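Long-range contacts in N-acetylmuramoyl-L-alanine amidase amiD (Escherichia coli, PDB 3D2Y), which hydrolyses the amide link between N-acetylmuramoyl residues and L-amino acids in cell-wall glycopeptides, acting as a zinc-dependent amidase: residues V33-A38 with K159-P164; S88-A93 with Y210-K215; A155-D160 with Q223-M228. One frame throughout, in Å; residues are numbered along the deposited sequence.

Contact 1 (V33-A38 with K159-P164)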
loop_
_atom_site.group_PDB
_atom_site.type_symbol
_atom_site.label_atom_id
_atom_site.label_comp_id
_atom_site.label_asym_id
_atom_site.label_seq_id
_atom_site.Cartn_x
_atom_site.Cartn_y
_atom_site.Cartn_z
ATOM N N VAL A 33 -3.539 -0.782 -2.723
ATOM C CA VAL A 33 -3.224 0.351 -1.850
ATOM C C VAL A 33 -4.154 0.443 -0.586
ATOM O O VAL A 33 -5.367 0.493 -0.711
ATOM C CB VAL A 33 -3.297 1.714 -2.599
ATOM C CG1 VAL A 33 -2.900 2.845 -1.665
ATOM C CG2 VAL A 33 -2.380 1.728 -3.832
ATOM N N ILE A 34 -3.551 0.505 0.601
ATOM C CA ILE A 34 -4.309 0.623 1.855
ATOM C C ILE A 34 -4.380 2.079 2.336
ATOM O O ILE A 34 -3.358 2.769 2.387
ATOM C CB ILE A 34 -3.720 -0.286 2.978
ATOM C CG1 ILE A 34 -3.519 -1.711 2.447
ATOM C CG2 ILE A 34 -4.655 -0.350 4.149
ATOM C CD1 ILE A 34 -4.834 -2.405 1.973
ATOM N N HIS A 35 -5.586 2.519 2.690
ATOM C CA HIS A 35 -5.839 3.891 3.178
ATOM C C HIS A 35 -6.546 3.852 4.509
ATOM O O HIS A 35 -7.201 2.831 4.812
ATOM C CB HIS A 35 -6.812 4.640 2.224
ATOM C CG HIS A 35 -6.329 4.771 0.807
ATOM N ND1 HIS A 35 -5.672 5.896 0.353
ATOM C CD2 HIS A 35 -6.449 3.941 -0.258
ATOM C CE1 HIS A 35 -5.374 5.735 -0.923
ATOM N NE2 HIS A 35 -5.816 4.548 -1.314
ATOM N N TYR A 36 -6.488 4.946 5.270
ATOM C CA TYR A 36 -7.559 5.246 6.256
ATOM C C TYR A 36 -8.388 6.462 5.822
ATOM O O TYR A 36 -7.934 7.301 5.024
ATOM C CB TYR A 36 -7.093 5.393 7.742
ATOM C CG TYR A 36 -6.008 6.422 8.000
ATOM C CD1 TYR A 36 -6.153 7.772 7.614
ATOM C CD2 TYR A 36 -4.801 6.048 8.623
ATOM C CE1 TYR A 36 -5.120 8.688 7.813
ATOM C CE2 TYR A 36 -3.775 6.986 8.863
ATOM C CZ TYR A 36 -3.937 8.300 8.436
ATOM O OH TYR A 36 -2.930 9.247 8.635
ATOM N N THR A 37 -9.571 6.589 6.411
ATOM C CA THR A 37 -10.549 7.593 5.969
ATOM C C THR A 37 -10.334 8.926 6.665
ATOM O O THR A 37 -10.677 9.976 6.128
ATOM C CB THR A 37 -12.010 7.134 6.246
ATOM O OG1 THR A 37 -12.275 6.950 7.651
ATOM C CG2 THR A 37 -12.330 5.885 5.544
ATOM N N ALA A 38 -9.761 8.855 7.860
ATOM C CA ALA A 38 -9.754 9.987 8.806
ATOM C C ALA A 38 -11.113 10.614 9.027
ATOM O O ALA A 38 -11.216 11.832 9.091
ATOM C CB ALA A 38 -8.707 11.076 8.383
ATOM N N LYS A 159 1.078 12.138 2.027
ATOM C CA LYS A 159 0.199 11.260 2.842
ATOM C C LYS A 159 0.974 10.441 3.872
ATOM O O LYS A 159 2.139 10.091 3.658
ATOM C CB LYS A 159 -0.583 10.303 1.938
ATOM C CG LYS A 159 -1.451 10.978 0.909
ATOM C CD LYS A 159 -2.671 11.661 1.523
ATOM C CE LYS A 159 -3.363 12.499 0.481
ATOM N NZ LYS A 159 -4.741 12.855 1.032
ATOM N N ASP A 160 0.287 10.123 4.967
ATOM C CA ASP A 160 0.804 9.230 6.011
ATOM C C ASP A 160 0.076 7.888 6.085
ATOM O O ASP A 160 0.553 6.946 6.747
ATOM C CB ASP A 160 0.636 9.933 7.375
ATOM C CG ASP A 160 1.695 10.991 7.620
ATOM O OD1 ASP A 160 2.648 11.055 6.837
ATOM O OD2 ASP A 160 1.567 11.773 8.588
ATOM N N ASP A 161 -1.119 7.827 5.490
ATOM C CA ASP A 161 -2.001 6.679 5.672
ATOM C C ASP A 161 -1.514 5.382 5.041
ATOM O O ASP A 161 -0.831 5.427 3.994
ATOM C CB ASP A 161 -3.468 7.034 5.329
ATOM C CG ASP A 161 -3.689 7.355 3.857
ATOM O OD1 ASP A 161 -4.498 6.630 3.232
ATOM O OD2 ASP A 161 -3.046 8.299 3.326
ATOM N N PRO A 162 -1.808 4.217 5.692
ATOM C CA PRO A 162 -2.579 4.044 6.940
ATOM C C PRO A 162 -1.808 4.166 8.255
ATOM O O PRO A 162 -2.369 3.865 9.295
ATOM C CB PRO A 162 -3.108 2.613 6.818
ATOM C CG PRO A 162 -1.981 1.913 6.112
ATOM C CD PRO A 162 -1.376 2.918 5.160
ATOM N N GLY A 163 -0.537 4.570 8.201
ATOM C CA GLY A 163 0.163 4.973 9.408
ATOM C C GLY A 163 0.856 3.872 10.184
ATOM O O GLY A 163 0.725 2.668 9.882
ATOM N N PRO A 164 1.623 4.273 11.213
ATOM C CA PRO A 164 2.525 3.367 11.927
ATOM C C PRO A 164 1.806 2.359 12.855
ATOM O O PRO A 164 2.451 1.423 13.358
ATOM C CB PRO A 164 3.422 4.335 12.689
ATOM C CG PRO A 164 2.449 5.480 13.036
ATOM C CD PRO A 164 1.680 5.646 11.728
#
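The catalytic zinc site of the amidase has two of its metal ligands in this contact, His35 on a strand and Asp161 on a loop, and in this structure the ligand side chains bond to one another. OD1 of Asp161 takes two weak hydrogen bonds from the strand, from His35 ND1 at 3.2 Å and from Tyr36 N at 3.3 Å; OD2 is bonded to ND1 of His151, the third ligand. His35 NE2 is bonded to His84 ND1. The backbone sets Asp161 CB over the face of the Tyr36 ring, a CH-pi contact 3.3 Å from the centroid and 8° off the normal, while the crowded chi1 (66°) turns the carboxylate back to the strand. In this mixed sheet of the peptidoglycan-recognition (PGRP) type, strand 31-36 runs between 100-105 and 148-150, and the loop crosses its C-terminal end. A cis peptide bond joins Asp161 to Pro162, whose O meets the Tyr36 ring edge at CD2, 3.3 Å away. An alanine in place of Tyr36 would remove the ring beneath Asp161 CB and beside Pro162 O, and would probably loosen the zinc-binding carboxylate. Farther back, Ile34 CG2 touches Pro162 CG at 4.0 Å.

Contact 2 (S88-A93 with Y210-K215)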
loop_
_atom_site.group_PDB
_atom_site.type_symbol
_atom_site.label_atom_id
_atom_site.label_comp_id
_atom_site.label_asym_id
_atom_site.label_seq_id
_atom_site.Cartn_x
_atom_site.Cartn_y
_atom_site.Cartn_z
ATOM N N SER A 88 1.247 10.088 -7.656
ATOM C CA SER A 88 1.771 8.904 -6.999
ATOM C C SER A 88 2.851 8.248 -7.851
ATOM O O SER A 88 2.935 8.491 -9.062
ATOM C CB SER A 88 0.639 7.882 -6.720
ATOM O OG SER A 88 -0.163 7.688 -7.886
ATOM N N ALA A 89 3.680 7.441 -7.188
ATOM C CA ALA A 89 4.803 6.718 -7.805
ATOM C C ALA A 89 5.148 5.455 -6.991
ATOM O O ALA A 89 5.244 5.511 -5.765
ATOM C CB ALA A 89 6.033 7.651 -7.947
ATOM N N TRP A 90 5.265 4.317 -7.675
ATOM C CA TRP A 90 5.681 3.061 -7.047
ATOM C C TRP A 90 6.411 2.160 -8.051
ATOM O O TRP A 90 5.847 1.771 -9.095
ATOM C CB TRP A 90 4.474 2.311 -6.434
ATOM C CG TRP A 90 4.914 1.173 -5.596
ATOM C CD1 TRP A 90 4.677 -0.166 -5.830
ATOM C CD2 TRP A 90 5.708 1.243 -4.400
ATOM N NE1 TRP A 90 5.260 -0.930 -4.830
ATOM C CE2 TRP A 90 5.916 -0.095 -3.956
ATOM C CE3 TRP A 90 6.275 2.304 -3.661
ATOM C CZ2 TRP A 90 6.664 -0.394 -2.809
ATOM C CZ3 TRP A 90 7.041 2.002 -2.517
ATOM C CH2 TRP A 90 7.230 0.663 -2.114
ATOM N N ARG A 91 7.672 1.860 -7.727
ATOM C CA ARG A 91 8.465 0.863 -8.457
ATOM C C ARG A 91 8.550 1.135 -9.957
ATOM O O ARG A 91 8.449 0.212 -10.781
ATOM C CB ARG A 91 7.910 -0.548 -8.159
ATOM C CG ARG A 91 8.345 -1.007 -6.799
ATOM C CD ARG A 91 7.829 -2.368 -6.409
ATOM N NE ARG A 91 8.520 -3.532 -6.970
ATOM C CZ ARG A 91 9.604 -4.130 -6.451
ATOM N NH1 ARG A 91 10.216 -3.666 -5.364
ATOM N NH2 ARG A 91 10.107 -5.209 -7.047
ATOM N N GLY A 92 8.707 2.401 -10.324
ATOM C CA GLY A 92 8.810 2.728 -11.751
ATOM C C GLY A 92 7.513 3.300 -12.345
ATOM O O GLY A 92 7.562 3.990 -13.358
ATOM N N ALA A 93 6.358 3.020 -11.719
ATOM C CA ALA A 93 5.039 3.442 -12.275
ATOM C C ALA A 93 4.638 4.791 -11.705
ATOM O O ALA A 93 5.130 5.157 -10.680
ATOM C CB ALA A 93 3.943 2.400 -11.942
ATOM N N TYR A 210 13.658 0.120 -4.111
ATOM C CA TYR A 210 12.558 -0.680 -3.550
ATOM C C TYR A 210 11.188 -0.184 -4.065
ATOM O O TYR A 210 10.277 -0.994 -4.280
ATOM C CB TYR A 210 12.595 -0.817 -2.010
ATOM C CG TYR A 210 11.505 -1.783 -1.518
ATOM C CD1 TYR A 210 11.630 -3.164 -1.716
ATOM C CD2 TYR A 210 10.319 -1.312 -0.942
ATOM C CE1 TYR A 210 10.644 -4.033 -1.285
ATOM C CE2 TYR A 210 9.281 -2.215 -0.542
ATOM C CZ TYR A 210 9.482 -3.559 -0.706
ATOM O OH TYR A 210 8.485 -4.445 -0.350
ATOM N N GLY A 211 11.057 1.137 -4.240
ATOM C CA GLY A 211 9.988 1.678 -5.040
ATOM C C GLY A 211 9.573 3.086 -4.739
ATOM O O GLY A 211 8.726 3.630 -5.452
ATOM N N TYR A 212 10.196 3.683 -3.717
ATOM C CA TYR A 212 9.802 5.006 -3.232
ATOM C C TYR A 212 10.184 6.111 -4.218
ATOM O O TYR A 212 11.210 6.065 -4.823
ATOM C CB TYR A 212 10.351 5.299 -1.795
ATOM C CG TYR A 212 9.671 4.485 -0.714
ATOM C CD1 TYR A 212 8.654 5.033 0.117
ATOM C CD2 TYR A 212 10.004 3.140 -0.552
ATOM C CE1 TYR A 212 8.026 4.209 1.083
ATOM C CE2 TYR A 212 9.425 2.345 0.364
ATOM C CZ TYR A 212 8.441 2.865 1.218
ATOM O OH TYR A 212 7.840 1.988 2.101
ATOM N N ASP A 213 9.385 7.176 -4.260
ATOM C CA ASP A 213 9.626 8.307 -5.151
ATOM C C ASP A 213 10.767 9.111 -4.526
ATOM O O ASP A 213 10.594 9.697 -3.458
ATOM C CB ASP A 213 8.346 9.168 -5.147
ATOM C CG ASP A 213 8.295 10.222 -6.259
ATOM O OD1 ASP A 213 9.100 10.185 -7.206
ATOM O OD2 ASP A 213 7.384 11.091 -6.188
ATOM N N VAL A 214 11.944 9.122 -5.143
ATOM C CA VAL A 214 13.062 9.904 -4.633
ATOM C C VAL A 214 13.572 10.719 -5.809
ATOM O O VAL A 214 13.926 10.154 -6.824
ATOM C CB VAL A 214 14.195 8.984 -4.088
ATOM C CG1 VAL A 214 15.468 9.781 -3.758
ATOM C CG2 VAL A 214 13.756 8.243 -2.849
ATOM N N LYS A 215 13.559 12.049 -5.684
ATOM C CA LYS A 215 14.017 12.913 -6.776
ATOM C C LYS A 215 15.418 13.426 -6.461
ATOM O O LYS A 215 15.768 13.514 -5.280
ATOM C CB LYS A 215 13.026 14.057 -7.010
ATOM C CG LYS A 215 11.594 13.562 -7.201
ATOM C CD LYS A 215 10.591 14.689 -7.322
ATOM C CE LYS A 215 9.162 14.143 -7.357
ATOM N NZ LYS A 215 8.948 13.073 -8.407
HETATM O O HOH W 1 6.626 6.846 -3.630
#
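A type I' beta turn from Trp90 to Ala93 forms a small hairpin that leans on the loop leaving helix 200-210, thereby joining the amidase domain to the C-terminal helical part of the chain. The packing is tight where Trp90, Tyr210 and Tyr212 form an aromatic cluster. CG anti to the backbone N (chi1 -170°) brings the six-membered ring of Trp90 back against the loop and presents its CZ3-CH2 edge to the face of Tyr212, an edge-to-face pair with planes at 79° and CH2 3.7 Å from Tyr212 CE2. Tyr210 crosses the same end obliquely. Gly211 CA lies over the six-membered ring of Trp90, 4.0 Å from its centroid, and a side chain at this position would collide with Arg91 CG and crowd the indole.

Two hydrogen bonds clamp the turn to the helix end. Arg91 N points at Gly211 O, 3.1 Å away, nearly straight at 169° and on a lone pair. The Arg91 chain bends at chi3, and NH1 reaches Tyr210 O from above the carbonyl plane at 2.9 Å; NH1 is also bonded to Gly259 O, and NE forms a salt bridge with Asp261 at the C-terminus.

Gly92 is the solvent side of the turn. The contact is also looser at its Ala89 end, where Ala89 CB lies against the Asp213 side chain, 3.8 Å from CG. Here the backbones are spanned by a water molecule, which donates to Ala89 O at 2.9 Å and accepts from Asp213 N at 2.8 Å.

Contact 3 (A155-D160 with Q223-M228)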
loop_
_atom_site.group_PDB
_atom_site.type_symbol
_atom_site.label_atom_id
_atom_site.label_comp_id
_atom_site.label_asym_id
_atom_site.label_seq_id
_atom_site.Cartn_x
_atom_site.Cartn_y
_atom_site.Cartn_z
ATOM N N ALA A 155 2.885 8.102 -2.228
ATOM C CA ALA A 155 2.901 9.579 -2.177
ATOM C C ALA A 155 3.491 10.105 -0.853
ATOM O O ALA A 155 2.750 10.743 -0.057
ATOM C CB ALA A 155 1.457 10.119 -2.297
ATOM N N PRO A 156 4.761 9.805 -0.578
ATOM C CA PRO A 156 5.345 10.073 0.757
ATOM C C PRO A 156 5.361 11.529 1.181
ATOM O O PRO A 156 5.327 11.803 2.389
ATOM C CB PRO A 156 6.768 9.490 0.672
ATOM C CG PRO A 156 7.005 9.303 -0.772
ATOM C CD PRO A 156 5.715 9.089 -1.445
ATOM N N GLN A 157 5.375 12.454 0.221
ATOM C CA GLN A 157 5.389 13.886 0.583
ATOM C C GLN A 157 3.994 14.370 0.968
ATOM O O GLN A 157 3.876 15.468 1.526
ATOM C CB GLN A 157 5.863 14.778 -0.572
ATOM C CG GLN A 157 7.257 14.451 -1.139
ATOM C CD GLN A 157 8.342 14.531 -0.080
ATOM O OE1 GLN A 157 8.297 15.389 0.797
ATOM N NE2 GLN A 157 9.331 13.643 -0.166
ATOM N N ARG A 158 2.950 13.613 0.603
ATOM C CA ARG A 158 1.572 14.115 0.725
ATOM C C ARG A 158 0.756 13.414 1.778
ATOM O O ARG A 158 -0.219 13.988 2.285
ATOM C CB ARG A 158 0.808 13.999 -0.609
ATOM C CG ARG A 158 1.401 14.867 -1.749
ATOM C CD ARG A 158 0.480 14.910 -2.990
ATOM N NE ARG A 158 0.159 13.582 -3.541
ATOM C CZ ARG A 158 -1.017 12.977 -3.352
ATOM N NH1 ARG A 158 -1.963 13.595 -2.675
ATOM N NH2 ARG A 158 -1.270 11.769 -3.868
ATOM N N LYS A 159 1.078 12.138 2.027
ATOM C CA LYS A 159 0.199 11.260 2.842
ATOM C C LYS A 159 0.974 10.441 3.872
ATOM O O LYS A 159 2.139 10.091 3.658
ATOM C CB LYS A 159 -0.583 10.303 1.938
ATOM C CG LYS A 159 -1.451 10.978 0.909
ATOM C CD LYS A 159 -2.671 11.661 1.523
ATOM C CE LYS A 159 -3.363 12.499 0.481
ATOM N NZ LYS A 159 -4.741 12.855 1.032
ATOM N N ASP A 160 0.287 10.123 4.967
ATOM C CA ASP A 160 0.804 9.230 6.011
ATOM C C ASP A 160 0.076 7.888 6.085
ATOM O O ASP A 160 0.553 6.946 6.747
ATOM C CB ASP A 160 0.636 9.933 7.375
ATOM C CG ASP A 160 1.695 10.991 7.620
ATOM O OD1 ASP A 160 2.648 11.055 6.837
ATOM O OD2 ASP A 160 1.567 11.773 8.588
ATOM N N GLN A 223 13.454 14.496 2.222
ATOM C CA GLN A 223 14.214 13.242 2.354
ATOM C C GLN A 223 13.734 12.513 3.598
ATOM O O GLN A 223 13.624 11.293 3.595
ATOM C CB GLN A 223 15.735 13.516 2.437
ATOM C CG GLN A 223 16.394 14.016 1.138
ATOM C CD GLN A 223 17.876 14.398 1.306
ATOM O OE1 GLN A 223 18.523 14.017 2.275
ATOM N NE2 GLN A 223 18.408 15.163 0.354
ATOM N N ARG A 224 13.417 13.285 4.651
ATOM C CA ARG A 224 12.798 12.769 5.888
ATOM C C ARG A 224 11.413 12.133 5.653
ATOM O O ARG A 224 11.135 11.069 6.184
ATOM C CB ARG A 224 12.709 13.847 6.983
ATOM C CG ARG A 224 14.000 14.099 7.732
ATOM C CD ARG A 224 13.768 14.840 9.064
ATOM N NE ARG A 224 13.199 16.173 8.880
ATOM C CZ ARG A 224 13.899 17.270 8.578
ATOM N NH1 ARG A 224 15.216 17.225 8.402
ATOM N NH2 ARG A 224 13.264 18.428 8.445
ATOM N N ARG A 225 10.557 12.770 4.860
ATOM C CA ARG A 225 9.247 12.215 4.585
ATOM C C ARG A 225 9.366 10.856 3.887
ATOM O O ARG A 225 8.609 9.934 4.195
ATOM C CB ARG A 225 8.384 13.210 3.787
ATOM C CG ARG A 225 7.873 14.414 4.608
ATOM C CD ARG A 225 6.352 14.400 4.915
ATOM N NE ARG A 225 5.721 13.075 4.770
ATOM C CZ ARG A 225 4.410 12.805 4.773
ATOM N NH1 ARG A 225 3.493 13.762 4.909
ATOM N NH2 ARG A 225 4.025 11.541 4.605
ATOM N N VAL A 226 10.331 10.704 2.979
ATOM C CA VAL A 226 10.478 9.401 2.294
ATOM C C VAL A 226 10.867 8.327 3.327
ATOM O O VAL A 226 10.292 7.241 3.355
ATOM C CB VAL A 226 11.472 9.466 1.137
ATOM C CG1 VAL A 226 11.694 8.082 0.534
ATOM C CG2 VAL A 226 10.955 10.409 0.060
ATOM N N ILE A 227 11.817 8.655 4.202
ATOM C CA ILE A 227 12.387 7.657 5.094
ATOM C C ILE A 227 11.327 7.336 6.136
ATOM O O ILE A 227 11.117 6.176 6.503
ATOM C CB ILE A 227 13.701 8.160 5.736
ATOM C CG1 ILE A 227 14.852 8.162 4.691
ATOM C CG2 ILE A 227 14.095 7.234 6.864
ATOM C CD1 ILE A 227 16.114 9.055 5.020
ATOM N N MET A 228 10.627 8.375 6.561
ATOM C CA MET A 228 9.517 8.244 7.494
ATOM C C MET A 228 8.412 7.310 6.951
ATOM O O MET A 228 7.936 6.416 7.669
ATOM C CB MET A 228 8.968 9.633 7.805
ATOM C CG MET A 228 7.868 9.698 8.840
ATOM S SD MET A 228 7.208 11.390 9.034
ATOM C CE MET A 228 8.611 12.460 8.675
#
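A tight backbone turn, in which Ala155 O accepts from the N atoms of both Arg158 and Lys159, lies against one side of helix 220-234. The backbones come nearest at Pro156 and Val226, whose CA atoms are 5.4 Å apart, and the next closest pair is Gln157 with Arg225.

Arg225 buries the largest area of any residue in the contact, its side chain reaching from the helix into the curve of the loop. The chain bends at two unusual torsions (chi2 -109°, chi3 19°), and the residue was modelled in two conformations, of which this is one. NH2 donates to Lys159 O at 2.6 Å, in the guanidinium plane but well above the carbonyl plane, and forms a salt bridge with Asp160 OD1 at 2.7 Å. Pro156 O crowds the guanidinium from one face, 2.6 Å from NH2, at an angle too poor for a hydrogen bond. Asp160 OD2 has a second cationic partner in Lys117.

The Gln157 and Arg225 chains run antiparallel, alongside one another, with Gln157 OE1 3.7 Å from Arg225 CB. Gln157 NE2 lies 3.6 Å from Val226 CG2 and bonds to Glu222 O in the same helix, while the Pro156 ring rests beside Val226.

By gripping the carbonyl of Lys159, the transition-state stabiliser, and the neighbouring carboxylate, Arg225 ties the helix to the backbone carrying this lysine, though the off-rotamer chain and crowded Pro156 O fit a side chain that probably holds this pose only part of the time.

Overall arrangement
Contact 1 is wholly buried, whereas contacts 2 and 3 are only partly so and lie farther from the centre of the chain. Contacts 1 and 3 overlap at Lys159 and Asp160: one loop meets the central sheet with its later residues and helix 220-234 with its earlier ones. Contacts 2 and 3 both join the amidase domain to the C-terminal helices, and they touch where Val226 packs on Tyr212, Asp213 and Val214. Contacts 1 and 2 stay apart, their centres about 17 Å from each other. Weak bonds to a metal-ligand carboxylate mark contact 1, aromatic packing with hydrogen bonds to backbone carbonyls contact 2, and charge pairing contact 3.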